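Local atomic coordinates of aldehyde dehydrogenase (Burkholderia cenocepacia, PDB entry 4O6R), a protein that probably oxidises aldehydes with NAD(P)+ as cofactor, as other members of its family do, and binds adenosine monophosphate in a nucleotide pocket. Residues A[75-80]-A[116-121]; A[145-150]-A[173-178]; A[156-161]-A[282-287]; A[257-262]-A[292-297]; A[268-273]-A[303-308]. All coordinates share one frame; numbering follows the deposited sequence.

Contact 1. Residues A[75-80]-A[116-121]; sequences LLLRLA and CFRYFG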
# COMPACT_ATOMS: atom_id res chain seq x y z
N LEU A 75 -15.15 -13.96 -13.83
CA LEU A 75 -16.52 -13.72 -14.23
C LEU A 75 -16.73 -12.26 -14.69
O LEU A 75 -17.40 -12.02 -15.70
CB LEU A 75 -17.49 -14.08 -13.11
CG LEU A 75 -17.73 -15.57 -12.88
CD1 LEU A 75 -18.33 -15.74 -11.48
CD2 LEU A 75 -18.65 -16.12 -13.96
N LEU A 76 -16.16 -11.32 -13.96
CA LEU A 76 -16.20 -9.93 -14.35
C LEU A 76 -15.46 -9.70 -15.68
O LEU A 76 -15.90 -8.91 -16.52
CB LEU A 76 -15.63 -9.03 -13.23
CG LEU A 76 -16.46 -9.00 -11.92
CD1 LEU A 76 -15.63 -8.49 -10.74
CD2 LEU A 76 -17.68 -8.13 -12.10
N LEU A 77 -14.32 -10.37 -15.87
CA LEU A 77 -13.60 -10.29 -17.13
C LEU A 77 -14.46 -10.78 -18.29
O LEU A 77 -14.50 -10.14 -19.36
CB LEU A 77 -12.28 -11.07 -17.08
CG LEU A 77 -11.22 -10.53 -16.13
CD1 LEU A 77 -9.99 -11.44 -16.17
CD2 LEU A 77 -10.81 -9.12 -16.50
N ARG A 78 -15.09 -11.93 -18.12
CA ARG A 78 -16.00 -12.44 -19.14
C ARG A 78 -17.16 -11.49 -19.41
O ARG A 78 -17.59 -11.38 -20.55
CB ARG A 78 -16.62 -13.79 -18.73
CG ARG A 78 -15.74 -14.99 -18.95
CD ARG A 78 -16.48 -16.23 -18.43
NE ARG A 78 -15.54 -17.28 -18.14
CZ ARG A 78 -14.93 -18.01 -19.05
NH1 ARG A 78 -15.14 -17.81 -20.34
NH2 ARG A 78 -14.08 -18.96 -18.66
N LEU A 79 -17.71 -10.89 -18.35
CA LEU A 79 -18.80 -9.93 -18.51
C LEU A 79 -18.38 -8.76 -19.41
O LEU A 79 -19.14 -8.35 -20.32
CB LEU A 79 -19.29 -9.39 -17.19
CG LEU A 79 -20.45 -8.38 -17.27
CD1 LEU A 79 -21.68 -8.99 -17.92
CD2 LEU A 79 -20.77 -7.89 -15.87
N ALA A 80 -17.18 -8.23 -19.16
CA ALA A 80 -16.66 -7.12 -19.94
C ALA A 80 -16.59 -7.49 -21.42
O ALA A 80 -16.98 -6.70 -22.31
CB ALA A 80 -15.29 -6.71 -19.45
N CYS A 116 -14.82 -0.60 -16.98
CA CYS A 116 -14.94 -0.63 -15.53
C CYS A 116 -15.11 -2.06 -15.01
O CYS A 116 -14.45 -2.44 -14.06
CB CYS A 116 -16.08 0.26 -15.05
SG CYS A 116 -16.17 0.44 -13.24
N PHE A 117 -15.97 -2.87 -15.65
CA PHE A 117 -16.07 -4.26 -15.26
C PHE A 117 -14.70 -4.95 -15.47
O PHE A 117 -14.31 -5.75 -14.65
CB PHE A 117 -17.17 -5.00 -16.01
CG PHE A 117 -18.55 -4.81 -15.42
CD1 PHE A 117 -18.84 -5.21 -14.13
CD2 PHE A 117 -19.57 -4.27 -16.19
CE1 PHE A 117 -20.11 -5.06 -13.61
CE2 PHE A 117 -20.86 -4.12 -15.66
CZ PHE A 117 -21.12 -4.52 -14.37
N ARG A 118 -14.00 -4.63 -16.56
CA ARG A 118 -12.72 -5.29 -16.82
C ARG A 118 -11.71 -4.90 -15.74
O ARG A 118 -11.03 -5.77 -15.21
CB ARG A 118 -12.19 -4.99 -18.20
CG ARG A 118 -10.84 -5.63 -18.47
CD ARG A 118 -10.46 -5.53 -19.93
NE ARG A 118 -11.42 -6.23 -20.79
CZ ARG A 118 -12.22 -5.66 -21.68
NH1 ARG A 118 -12.22 -4.35 -21.87
NH2 ARG A 118 -13.03 -6.44 -22.42
N TYR A 119 -11.65 -3.61 -15.38
CA TYR A 119 -10.76 -3.16 -14.30
C TYR A 119 -11.01 -3.98 -13.03
O TYR A 119 -10.08 -4.51 -12.44
CB TYR A 119 -10.95 -1.67 -14.03
CG TYR A 119 -10.07 -1.14 -12.93
CD1 TYR A 119 -8.81 -0.64 -13.21
CD2 TYR A 119 -10.50 -1.13 -11.61
CE1 TYR A 119 -7.99 -0.12 -12.22
CE2 TYR A 119 -9.69 -0.59 -10.59
CZ TYR A 119 -8.43 -0.11 -10.91
OH TYR A 119 -7.60 0.41 -9.92
N PHE A 120 -12.27 -4.05 -12.61
CA PHE A 120 -12.62 -4.77 -11.41
C PHE A 120 -12.45 -6.27 -11.47
O PHE A 120 -12.12 -6.90 -10.47
CB PHE A 120 -13.99 -4.33 -10.83
CG PHE A 120 -13.88 -3.02 -10.18
CD1 PHE A 120 -13.24 -2.92 -8.98
CD2 PHE A 120 -14.19 -1.85 -10.86
CE1 PHE A 120 -13.00 -1.71 -8.40
CE2 PHE A 120 -13.98 -0.63 -10.26
CZ PHE A 120 -13.38 -0.55 -9.03
N GLY A 121 -12.62 -6.86 -12.65
CA GLY A 121 -12.31 -8.26 -12.83
C GLY A 121 -10.84 -8.52 -12.56
O GLY A 121 -10.50 -9.52 -11.96
O HOH W 1 -12.10 -8.88 -20.13
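A single water ties R118 to the helix of L77: it donates to L77 O at 2.8 Å and takes the N-H of R118 NE, lying in the plane of the guanidinium at its edge. R118 NH2 is anchored by salt bridges to D81 and E84, one and two turns further along that same helix. A80 CB lies over one face of the guanidinium, 3.7 Å from R118 NH2, so the charged group is backed by a methyl. Deeper in, L79, with CG anti to the backbone N (chi1 -179°), sets CD2 over the middle of the F117 ring, a CH-pi contact 3.5 Å from the centroid and 3° off the ring normal. L76 crosses F117 at about a right angle, its CD2 3.7 Å from F117 CD1. The tightest point is backbone against side chain: L76 CB stands 3.4 Å from G121 CA, and glycine there lets the nearly antiparallel axes of the two segments close to 7.5 Å. L77 and R118 also pack on R118 and L77 of the second subunit. Helix 159-172 meets this pair through L76 and F117, while helix 187-199 packs against L79 and F117.

Contact 2. Residues A[145-150]-A[173-178]; sequences APIGVV and AGNTVV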
# COMPACT_ATOMS: atom_id res chain seq x y z
N ALA A 145 -12.36 -8.49 4.33
CA ALA A 145 -13.48 -9.41 4.03
C ALA A 145 -14.64 -8.61 3.41
O ALA A 145 -14.77 -7.44 3.66
CB ALA A 145 -13.94 -10.08 5.30
N PRO A 146 -15.48 -9.27 2.59
CA PRO A 146 -16.65 -8.57 2.09
C PRO A 146 -17.62 -8.23 3.21
O PRO A 146 -17.57 -8.84 4.28
CB PRO A 146 -17.28 -9.58 1.13
CG PRO A 146 -16.68 -10.88 1.42
CD PRO A 146 -15.40 -10.67 2.14
N ILE A 147 -18.50 -7.29 2.94
CA ILE A 147 -19.48 -6.85 3.93
C ILE A 147 -20.62 -7.85 4.04
O ILE A 147 -21.03 -8.19 5.16
CB ILE A 147 -20.00 -5.45 3.56
CG1 ILE A 147 -18.84 -4.46 3.69
CG2 ILE A 147 -21.19 -5.07 4.44
CD1 ILE A 147 -19.13 -3.13 3.06
N GLY A 148 -21.10 -8.33 2.89
CA GLY A 148 -22.20 -9.27 2.85
C GLY A 148 -23.10 -8.94 1.68
O GLY A 148 -22.66 -8.96 0.54
N VAL A 149 -24.38 -8.69 1.97
CA VAL A 149 -25.34 -8.24 0.95
C VAL A 149 -25.31 -6.72 0.91
O VAL A 149 -25.46 -6.04 1.95
CB VAL A 149 -26.78 -8.71 1.24
CG1 VAL A 149 -27.76 -8.22 0.16
CG2 VAL A 149 -26.85 -10.22 1.32
N VAL A 150 -25.09 -6.18 -0.27
CA VAL A 150 -25.04 -4.73 -0.42
C VAL A 150 -26.18 -4.27 -1.31
O VAL A 150 -26.50 -4.93 -2.30
CB VAL A 150 -23.68 -4.22 -0.92
CG1 VAL A 150 -22.58 -4.60 0.09
CG2 VAL A 150 -23.34 -4.75 -2.28
N ALA A 173 -15.11 -7.65 -4.68
CA ALA A 173 -14.78 -7.77 -3.26
C ALA A 173 -15.45 -8.92 -2.54
O ALA A 173 -15.12 -9.17 -1.40
CB ALA A 173 -15.09 -6.49 -2.54
N GLY A 174 -16.34 -9.66 -3.21
CA GLY A 174 -17.02 -10.77 -2.60
C GLY A 174 -18.38 -10.53 -1.97
O GLY A 174 -18.87 -11.39 -1.25
N ASN A 175 -18.99 -9.38 -2.23
CA ASN A 175 -20.35 -9.11 -1.75
C ASN A 175 -21.36 -9.64 -2.74
O ASN A 175 -21.05 -9.80 -3.92
CB ASN A 175 -20.59 -7.62 -1.60
CG ASN A 175 -19.61 -6.98 -0.65
OD1 ASN A 175 -19.77 -7.07 0.56
ND2 ASN A 175 -18.57 -6.33 -1.20
N THR A 176 -22.59 -9.87 -2.28
CA THR A 176 -23.69 -10.11 -3.22
C THR A 176 -24.50 -8.84 -3.25
O THR A 176 -24.36 -7.97 -2.38
CB THR A 176 -24.54 -11.32 -2.82
OG1 THR A 176 -24.97 -11.17 -1.46
CG2 THR A 176 -23.76 -12.58 -3.00
N VAL A 177 -25.33 -8.72 -4.28
CA VAL A 177 -25.86 -7.42 -4.68
C VAL A 177 -27.36 -7.42 -4.92
O VAL A 177 -27.88 -8.31 -5.56
CB VAL A 177 -25.15 -6.89 -5.95
CG1 VAL A 177 -25.88 -5.70 -6.56
CG2 VAL A 177 -23.72 -6.51 -5.60
N VAL A 178 -28.02 -6.41 -4.37
CA VAL A 178 -29.39 -6.08 -4.75
C VAL A 178 -29.32 -4.65 -5.26
O VAL A 178 -29.00 -3.73 -4.50
CB VAL A 178 -30.36 -6.18 -3.57
CG1 VAL A 178 -31.75 -5.80 -4.01
CG2 VAL A 178 -30.32 -7.61 -2.99
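N175 reaches the backbone of I147 and G148. Its CB rests 3.3 Å from G148 O and close to V150 CG1. With CG anti to the carbonyl carbon (chi1 -58°), OD1 is carried to two successive backbone N-H groups. G148 N gives a bond of 3.0 Å to N175 OD1, straight at 167° and in the carbonyl plane, whereas I147 N makes a shorter, bent and weak one. ND2 donates to Y476 O and A170 O. Beyond this point regular parallel pairing takes over: T176 N bonds G148 O, V150 N bonds T176 O, and V178 N bonds V150 O at 3.0 Å. V150 CG2 meets V177 CG2 at 3.8 Å on one face of the sheet; V149 CG2 approaches T176 OG1 on the other, that oxygen being bonded to A57 O. P146 CB sits 3.4 Å from G174 O, beside the Schellman motif that ends helix 159-172, the helix of a beta-alpha-beta crossover in the Rossmann-like half. The buried carboxamide has donors at its oxygen and acceptors at its nitrogen, which fixes its flip and lets it stand in for strand pairing where strand 138-153 is interrupted.

Contact 3. Residues A[156-161]-A[282-287]; sequences WNFPLM and FHNQGQ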
# COMPACT_ATOMS: atom_id res chain seq x y z
N TRP A 156 -30.98 7.79 -13.30
CA TRP A 156 -31.31 7.53 -14.69
C TRP A 156 -30.36 8.17 -15.70
O TRP A 156 -30.60 8.03 -16.90
CB TRP A 156 -32.73 8.01 -14.97
CG TRP A 156 -33.03 9.36 -14.37
CD1 TRP A 156 -33.69 9.60 -13.21
CD2 TRP A 156 -32.64 10.64 -14.89
NE1 TRP A 156 -33.76 10.95 -12.98
CE2 TRP A 156 -33.11 11.61 -13.99
CE3 TRP A 156 -31.93 11.06 -16.03
CZ2 TRP A 156 -32.95 13.00 -14.22
CZ3 TRP A 156 -31.76 12.44 -16.25
CH2 TRP A 156 -32.27 13.39 -15.35
N ASN A 157 -29.30 8.86 -15.25
CA ASN A 157 -28.50 9.63 -16.21
C ASN A 157 -27.41 8.84 -16.96
O ASN A 157 -27.16 9.11 -18.14
CB ASN A 157 -27.94 10.91 -15.60
CG ASN A 157 -27.08 10.65 -14.40
OD1 ASN A 157 -27.46 9.91 -13.51
ND2 ASN A 157 -25.94 11.29 -14.34
N PHE A 158 -26.82 7.83 -16.31
CA PHE A 158 -25.85 6.93 -16.94
C PHE A 158 -26.17 5.52 -16.47
O PHE A 158 -25.36 4.88 -15.81
CB PHE A 158 -24.42 7.30 -16.55
CG PHE A 158 -23.90 8.59 -17.16
CD1 PHE A 158 -23.62 8.66 -18.52
CD2 PHE A 158 -23.60 9.68 -16.36
CE1 PHE A 158 -23.09 9.80 -19.08
CE2 PHE A 158 -23.05 10.84 -16.91
CZ PHE A 158 -22.80 10.90 -18.27
N PRO A 159 -27.37 5.02 -16.78
CA PRO A 159 -27.76 3.75 -16.17
C PRO A 159 -26.86 2.59 -16.52
O PRO A 159 -26.55 1.78 -15.64
CB PRO A 159 -29.19 3.52 -16.64
CG PRO A 159 -29.45 4.51 -17.71
CD PRO A 159 -28.44 5.61 -17.60
N LEU A 160 -26.46 2.48 -17.78
CA LEU A 160 -25.58 1.37 -18.16
C LEU A 160 -24.24 1.50 -17.44
O LEU A 160 -23.77 0.56 -16.80
CB LEU A 160 -25.38 1.35 -19.67
CG LEU A 160 -24.49 0.25 -20.26
CD1 LEU A 160 -25.03 -1.13 -19.88
CD2 LEU A 160 -24.39 0.40 -21.76
N MET A 161 -23.64 2.67 -17.50
CA MET A 161 -22.32 2.87 -16.88
C MET A 161 -22.38 2.61 -15.37
O MET A 161 -21.45 2.03 -14.80
CB MET A 161 -21.81 4.27 -17.16
CG MET A 161 -20.31 4.39 -17.31
SD MET A 161 -19.93 6.07 -17.88
CE MET A 161 -20.58 7.02 -16.48
N PHE A 282 -22.49 20.15 -22.14
CA PHE A 282 -23.48 19.67 -23.12
C PHE A 282 -23.48 18.18 -23.36
O PHE A 282 -24.52 17.64 -23.75
CB PHE A 282 -23.41 20.49 -24.42
CG PHE A 282 -23.61 21.97 -24.18
CD1 PHE A 282 -24.68 22.42 -23.40
CD2 PHE A 282 -22.73 22.90 -24.67
CE1 PHE A 282 -24.86 23.75 -23.13
CE2 PHE A 282 -22.92 24.24 -24.41
CZ PHE A 282 -23.97 24.67 -23.64
N HIS A 283 -22.36 17.50 -23.08
CA HIS A 283 -22.38 16.05 -23.17
C HIS A 283 -23.41 15.52 -22.20
O HIS A 283 -23.55 16.03 -21.10
CB HIS A 283 -21.02 15.41 -22.88
CG HIS A 283 -21.10 13.93 -22.68
ND1 HIS A 283 -20.95 13.35 -21.45
CD2 HIS A 283 -21.38 12.92 -23.54
CE1 HIS A 283 -21.08 12.04 -21.55
NE2 HIS A 283 -21.37 11.75 -22.80
N ASN A 284 -24.14 14.51 -22.66
CA ASN A 284 -25.19 13.84 -21.88
C ASN A 284 -26.32 14.80 -21.55
O ASN A 284 -27.06 14.61 -20.57
CB ASN A 284 -24.67 13.16 -20.61
CG ASN A 284 -25.34 11.82 -20.37
OD1 ASN A 284 -25.36 10.99 -21.29
ND2 ASN A 284 -25.90 11.60 -19.17
N GLN A 285 -26.45 15.83 -22.38
CA GLN A 285 -27.49 16.82 -22.19
C GLN A 285 -27.35 17.53 -20.82
O GLN A 285 -28.32 17.96 -20.22
CB GLN A 285 -28.86 16.16 -22.33
CG GLN A 285 -29.18 15.57 -23.71
CD GLN A 285 -28.30 14.42 -24.18
OE1 GLN A 285 -27.56 14.56 -25.16
NE2 GLN A 285 -28.37 13.28 -23.47
N GLY A 286 -26.13 17.63 -20.33
CA GLY A 286 -25.91 18.18 -19.00
C GLY A 286 -26.38 17.36 -17.82
O GLY A 286 -26.31 17.82 -16.66
N GLN A 287 -26.78 16.11 -18.07
CA GLN A 287 -27.33 15.25 -17.04
C GLN A 287 -26.19 14.41 -16.46
O GLN A 287 -26.04 13.21 -16.71
CB GLN A 287 -28.43 14.37 -17.63
CG GLN A 287 -29.58 15.16 -18.23
CD GLN A 287 -30.50 14.30 -19.12
OE1 GLN A 287 -31.72 14.35 -18.99
NE2 GLN A 287 -29.91 13.52 -20.00
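F158 lays its ring almost flat on the carboxamide of N284, the two planes only 10° apart and N284 ND2 3.2 Å above the ring, offset toward the rim. At the edge of the same ring, near its plane, stands H283 CE1. The amide nitrogen on the ring face spends its N-H bonds in its own plane: N284 ND2 donates to N157 O at 3.0 Å, nearly straight at 165°, and also to Q287 O. That second oxygen is gripped twice: N157 CG, set between the backbone N and the carbonyl carbon (chi1 58°), helps bring N157 ND2 to Q287 O at 3.1 Å from the opposite face of its carbonyl plane. WNFP is a hallmark sequence of aldehyde dehydrogenases; here it leads, with F158 as N-cap residue, into helix 159-172, and it meets the loop that follows helix 270-282, which forms the first part of the family's cysteine signature. The contact thereby joins the nucleotide-binding half to the other half of the subunit, with the W156 side chain about 5 Å from the bound AMP. W156 CZ3 touches Q287 OE1 at 3.3 Å. OE1 is bonded to T332 N, and Q287 NE2 returns to N284 O at 3.1 Å.

Contact 4. Residues A[257-262]-A[292-297]; sequences GGKGAN and GSRLVL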
# COMPACT_ATOMS: atom_id res chain seq x y z
N GLY A 257 -24.71 14.97 -6.02
CA GLY A 257 -24.79 16.11 -6.90
C GLY A 257 -23.65 17.11 -6.73
O GLY A 257 -22.82 17.01 -5.80
N GLY A 258 -23.65 18.07 -7.65
CA GLY A 258 -22.53 18.94 -7.87
C GLY A 258 -22.99 20.23 -8.51
O GLY A 258 -24.09 20.31 -9.08
N LYS A 259 -22.17 21.24 -8.41
CA LYS A 259 -22.39 22.45 -9.18
C LYS A 259 -20.98 22.87 -9.62
O LYS A 259 -20.42 23.86 -9.15
CB LYS A 259 -23.07 23.52 -8.34
CG LYS A 259 -23.54 24.74 -9.13
CD LYS A 259 -24.82 24.47 -9.90
CE LYS A 259 -25.15 25.64 -10.84
NZ LYS A 259 -26.36 25.42 -11.68
N GLY A 260 -20.44 22.06 -10.53
CA GLY A 260 -19.03 22.12 -10.89
C GLY A 260 -18.57 23.44 -11.50
O GLY A 260 -19.17 23.91 -12.48
N ALA A 261 -17.55 24.06 -10.90
CA ALA A 261 -16.91 25.20 -11.54
C ALA A 261 -15.95 24.72 -12.62
O ALA A 261 -15.23 23.71 -12.45
CB ALA A 261 -16.14 26.03 -10.52
N ASN A 262 -15.94 25.45 -13.72
CA ASN A 262 -15.01 25.22 -14.83
C ASN A 262 -14.36 26.57 -15.10
O ASN A 262 -15.00 27.44 -15.69
CB ASN A 262 -15.80 24.71 -16.03
CG ASN A 262 -14.92 24.38 -17.22
OD1 ASN A 262 -13.71 24.28 -17.10
ND2 ASN A 262 -15.56 24.18 -18.38
N GLY A 292 -19.79 20.61 -15.93
CA GLY A 292 -19.22 21.93 -15.75
C GLY A 292 -20.31 23.00 -15.85
O GLY A 292 -20.36 23.75 -16.84
N SER A 293 -21.15 23.08 -14.82
CA SER A 293 -22.35 23.94 -14.90
C SER A 293 -22.13 25.41 -14.54
O SER A 293 -23.06 26.24 -14.71
CB SER A 293 -23.49 23.38 -14.03
OG SER A 293 -23.04 23.12 -12.69
N ARG A 294 -20.96 25.73 -14.03
CA ARG A 294 -20.56 27.10 -13.81
C ARG A 294 -19.30 27.38 -14.57
O ARG A 294 -18.25 26.84 -14.25
CB ARG A 294 -20.33 27.40 -12.32
CG ARG A 294 -21.59 27.25 -11.49
CD ARG A 294 -21.37 27.64 -10.02
NE ARG A 294 -20.51 26.68 -9.35
CZ ARG A 294 -19.55 26.99 -8.46
NH1 ARG A 294 -19.35 28.25 -8.05
NH2 ARG A 294 -18.79 26.01 -7.97
N LEU A 295 -19.40 28.26 -15.56
CA LEU A 295 -18.26 28.62 -16.36
C LEU A 295 -17.77 29.92 -15.80
O LEU A 295 -18.51 30.91 -15.78
CB LEU A 295 -18.68 28.71 -17.82
CG LEU A 295 -17.62 29.05 -18.83
CD1 LEU A 295 -16.62 27.92 -18.92
CD2 LEU A 295 -18.27 29.34 -20.16
N VAL A 296 -16.56 29.90 -15.25
CA VAL A 296 -16.04 30.98 -14.46
C VAL A 296 -14.87 31.57 -15.26
O VAL A 296 -13.80 30.95 -15.34
CB VAL A 296 -15.56 30.49 -13.07
CG1 VAL A 296 -15.01 31.65 -12.27
CG2 VAL A 296 -16.68 29.80 -12.31
N LEU A 297 -15.08 32.73 -15.87
CA LEU A 297 -14.17 33.23 -16.91
C LEU A 297 -13.43 34.48 -16.47
O LEU A 297 -14.04 35.40 -15.94
CB LEU A 297 -14.97 33.61 -18.16
CG LEU A 297 -15.77 32.48 -18.80
CD1 LEU A 297 -16.59 33.06 -19.94
CD2 LEU A 297 -14.86 31.38 -19.32
O HOH W 2 -24.51 21.09 -11.69
O HOH W 3 -25.83 26.23 -14.41
O HOH W 4 -18.44 24.19 -18.94
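R294 grips the carbonyl of K259 side-on, sending two nitrogens to one oxygen. R294 NE lies 2.8 Å from K259 O and comes in from above the carbonyl plane, while R294 NH2, at 2.9 Å, lines up closely with the C=O bond. A bend at chi3 (-69°) turns the guanidinium back across the neighbouring strand, where A261 CB lies over one of its faces. Further acceptors are A411 O for NH2 and I410 O for NH1. The main chains pair in parallel, R294 N to G260 O, N262 N to R294 O at 2.7 Å, and V296 N to N262 O at an almost linear 176°. N262 has both ends of its amide occupied: OD1 accepts from W423 NE1, and ND2 donates to a water that in turn donates a hydrogen bond to G292 O. A second water joins G258 O to S293 OG, 2.7 Å away on the hydroxyl side. K259 NZ donates to E389 O, V386 O and a third water, which also lies 2.8 Å from S293 O. Helix 270-282 connects these two strands in a beta-alpha-beta unit of the seven-stranded sheet. Two buried cations, with K259 NZ 6.4 Å from R294 NE, are thus solvated largely by carbonyl oxygens, an environment that would probably favour their charged forms despite the mutual repulsion.

Contact 5. Residues A[268-273]-A[303-308]; sequences ANLDAA and DAFLER. With GOL (glycerol), chain H.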
# COMPACT_ATOMS: atom_id res chain seq x y z
N ALA A 268 -5.18 30.59 -20.56
CA ALA A 268 -5.66 29.31 -21.05
C ALA A 268 -5.50 29.22 -22.58
O ALA A 268 -5.51 30.24 -23.28
CB ALA A 268 -7.12 29.13 -20.68
N ASN A 269 -5.35 28.01 -23.09
CA ASN A 269 -5.53 27.73 -24.52
C ASN A 269 -7.03 27.81 -24.79
O ASN A 269 -7.79 26.93 -24.38
CB ASN A 269 -4.99 26.35 -24.86
CG ASN A 269 -5.08 26.03 -26.34
OD1 ASN A 269 -6.09 26.24 -26.98
ND2 ASN A 269 -4.01 25.49 -26.88
N LEU A 270 -7.47 28.91 -25.40
CA LEU A 270 -8.90 29.13 -25.60
C LEU A 270 -9.52 28.09 -26.52
O LEU A 270 -10.61 27.64 -26.25
CB LEU A 270 -9.17 30.54 -26.12
CG LEU A 270 -8.72 31.68 -25.21
CD1 LEU A 270 -9.08 33.04 -25.82
CD2 LEU A 270 -9.35 31.53 -23.84
N ASP A 271 -8.83 27.65 -27.56
CA ASP A 271 -9.40 26.59 -28.39
C ASP A 271 -9.72 25.33 -27.57
O ASP A 271 -10.82 24.80 -27.61
CB ASP A 271 -8.45 26.21 -29.50
CG ASP A 271 -9.00 25.09 -30.35
OD1 ASP A 271 -10.07 25.26 -30.95
OD2 ASP A 271 -8.36 24.01 -30.41
N ALA A 272 -8.75 24.87 -26.79
CA ALA A 272 -8.95 23.72 -25.90
C ALA A 272 -10.04 23.97 -24.88
O ALA A 272 -10.87 23.10 -24.67
CB ALA A 272 -7.64 23.35 -25.21
N ALA A 273 -10.08 25.15 -24.28
CA ALA A 273 -11.01 25.44 -23.21
C ALA A 273 -12.44 25.63 -23.69
O ALA A 273 -13.38 25.25 -23.01
CB ALA A 273 -10.53 26.66 -22.40
N ASP A 303 -15.30 37.83 -22.92
CA ASP A 303 -16.07 38.18 -24.10
C ASP A 303 -15.62 37.38 -25.31
O ASP A 303 -16.46 36.84 -26.03
CB ASP A 303 -16.06 39.70 -24.34
CG ASP A 303 -16.69 40.48 -23.16
OD1 ASP A 303 -17.85 40.23 -22.84
OD2 ASP A 303 -16.00 41.29 -22.49
N ALA A 304 -14.32 37.26 -25.49
CA ALA A 304 -13.74 36.46 -26.56
C ALA A 304 -14.18 34.99 -26.50
O ALA A 304 -14.68 34.43 -27.49
CB ALA A 304 -12.22 36.54 -26.49
N PHE A 305 -14.04 34.40 -25.32
CA PHE A 305 -14.46 33.04 -25.06
C PHE A 305 -15.95 32.85 -25.38
O PHE A 305 -16.33 31.92 -26.10
CB PHE A 305 -14.22 32.72 -23.61
CG PHE A 305 -14.40 31.26 -23.27
CD1 PHE A 305 -15.67 30.72 -23.17
CD2 PHE A 305 -13.30 30.45 -23.05
CE1 PHE A 305 -15.85 29.38 -22.86
CE2 PHE A 305 -13.47 29.12 -22.75
CZ PHE A 305 -14.74 28.58 -22.65
N LEU A 306 -16.79 33.74 -24.86
CA LEU A 306 -18.22 33.59 -25.02
C LEU A 306 -18.65 33.71 -26.47
O LEU A 306 -19.52 32.99 -26.90
CB LEU A 306 -18.97 34.58 -24.14
CG LEU A 306 -18.89 34.28 -22.64
CD1 LEU A 306 -19.41 35.46 -21.84
CD2 LEU A 306 -19.65 33.00 -22.29
N GLU A 307 -18.04 34.61 -27.24
CA GLU A 307 -18.45 34.73 -28.62
C GLU A 307 -18.26 33.41 -29.36
O GLU A 307 -19.14 32.98 -30.14
CB GLU A 307 -17.72 35.87 -29.31
CG GLU A 307 -18.26 36.17 -30.69
CD GLU A 307 -17.56 37.34 -31.35
OE1 GLU A 307 -16.54 37.81 -30.79
OE2 GLU A 307 -18.00 37.77 -32.44
N ARG A 308 -17.13 32.76 -29.12
CA ARG A 308 -16.87 31.49 -29.76
C ARG A 308 -17.71 30.34 -29.15
O ARG A 308 -18.23 29.50 -29.86
CB ARG A 308 -15.37 31.17 -29.69
CG ARG A 308 -14.56 32.10 -30.59
CD ARG A 308 -13.12 32.15 -30.20
NE ARG A 308 -12.45 30.88 -30.51
CZ ARG A 308 -11.17 30.63 -30.28
NH1 ARG A 308 -10.40 31.50 -29.66
NH2 ARG A 308 -10.68 29.46 -30.61
C1 GOL H . -12.85 26.64 -30.73
O1 GOL H . -11.59 27.08 -31.26
C2 GOL H . -13.56 25.91 -31.85
O2 GOL H . -12.89 24.66 -32.08
C3 GOL H . -15.05 25.68 -31.55
O3 GOL H . -15.61 24.82 -32.58
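Between D271 and R308 lies O1 of a glycerol, probably from the crystallisation liquor, in place of a salt bridge: D271 OD1 stays 4.3 Å from R308 NH2. R308 NH2 donates to glycerol O1 at 2.6 Å, with O1 near the guanidinium plane at its edge; the approach of O1 to D271 OD1 is so short that this side of the link is doubtful. A bend at chi3 (71°) brings the R308 tip round to L270, where NH1 lies 3.9 Å from L270 CB. Beneath the arginine, F305 offers the edge of its ring. L270 CD2 comes to 4.2 Å from F305 CD2, and A273 CB, in the ring plane, to 3.8 Å from F305 CE2. The helix of L270 and A273 is preceded by N269 at its N-cap, whose OD1 accepts from A272 N at 3.0 Å. Inward, F305 continues onto I274 and A277 of helix 270-282 and onto L295 and L297 of strand 294-298, while A273 packs on W423 of strand 421-423; both helices therefore lie on one face of the seven-stranded sheet.

How the contacts relate
Contact 1 comes first along the chain, joining two helices, and contact 2 follows about 16 Å away between centres; helix 159-172 packs on the former and links the two strands of the latter. Contact 3 starts just ahead of that same helix and reaches 121 residues ahead, bridging the nucleotide-binding half to the half built round the seven-stranded sheet. Contacts 4 and 5 interleave in that second half: strand 261-264, helix 270-282, strand 294-298 and helix 302-315 follow in order, and L295 CD2 touches F305 CE1 at 3.6 Å. Contacts 2 and 5 mark the extremes, with centres about 47 Å apart. Two beta-alpha-beta units thus meet through contact 3, close to AMP.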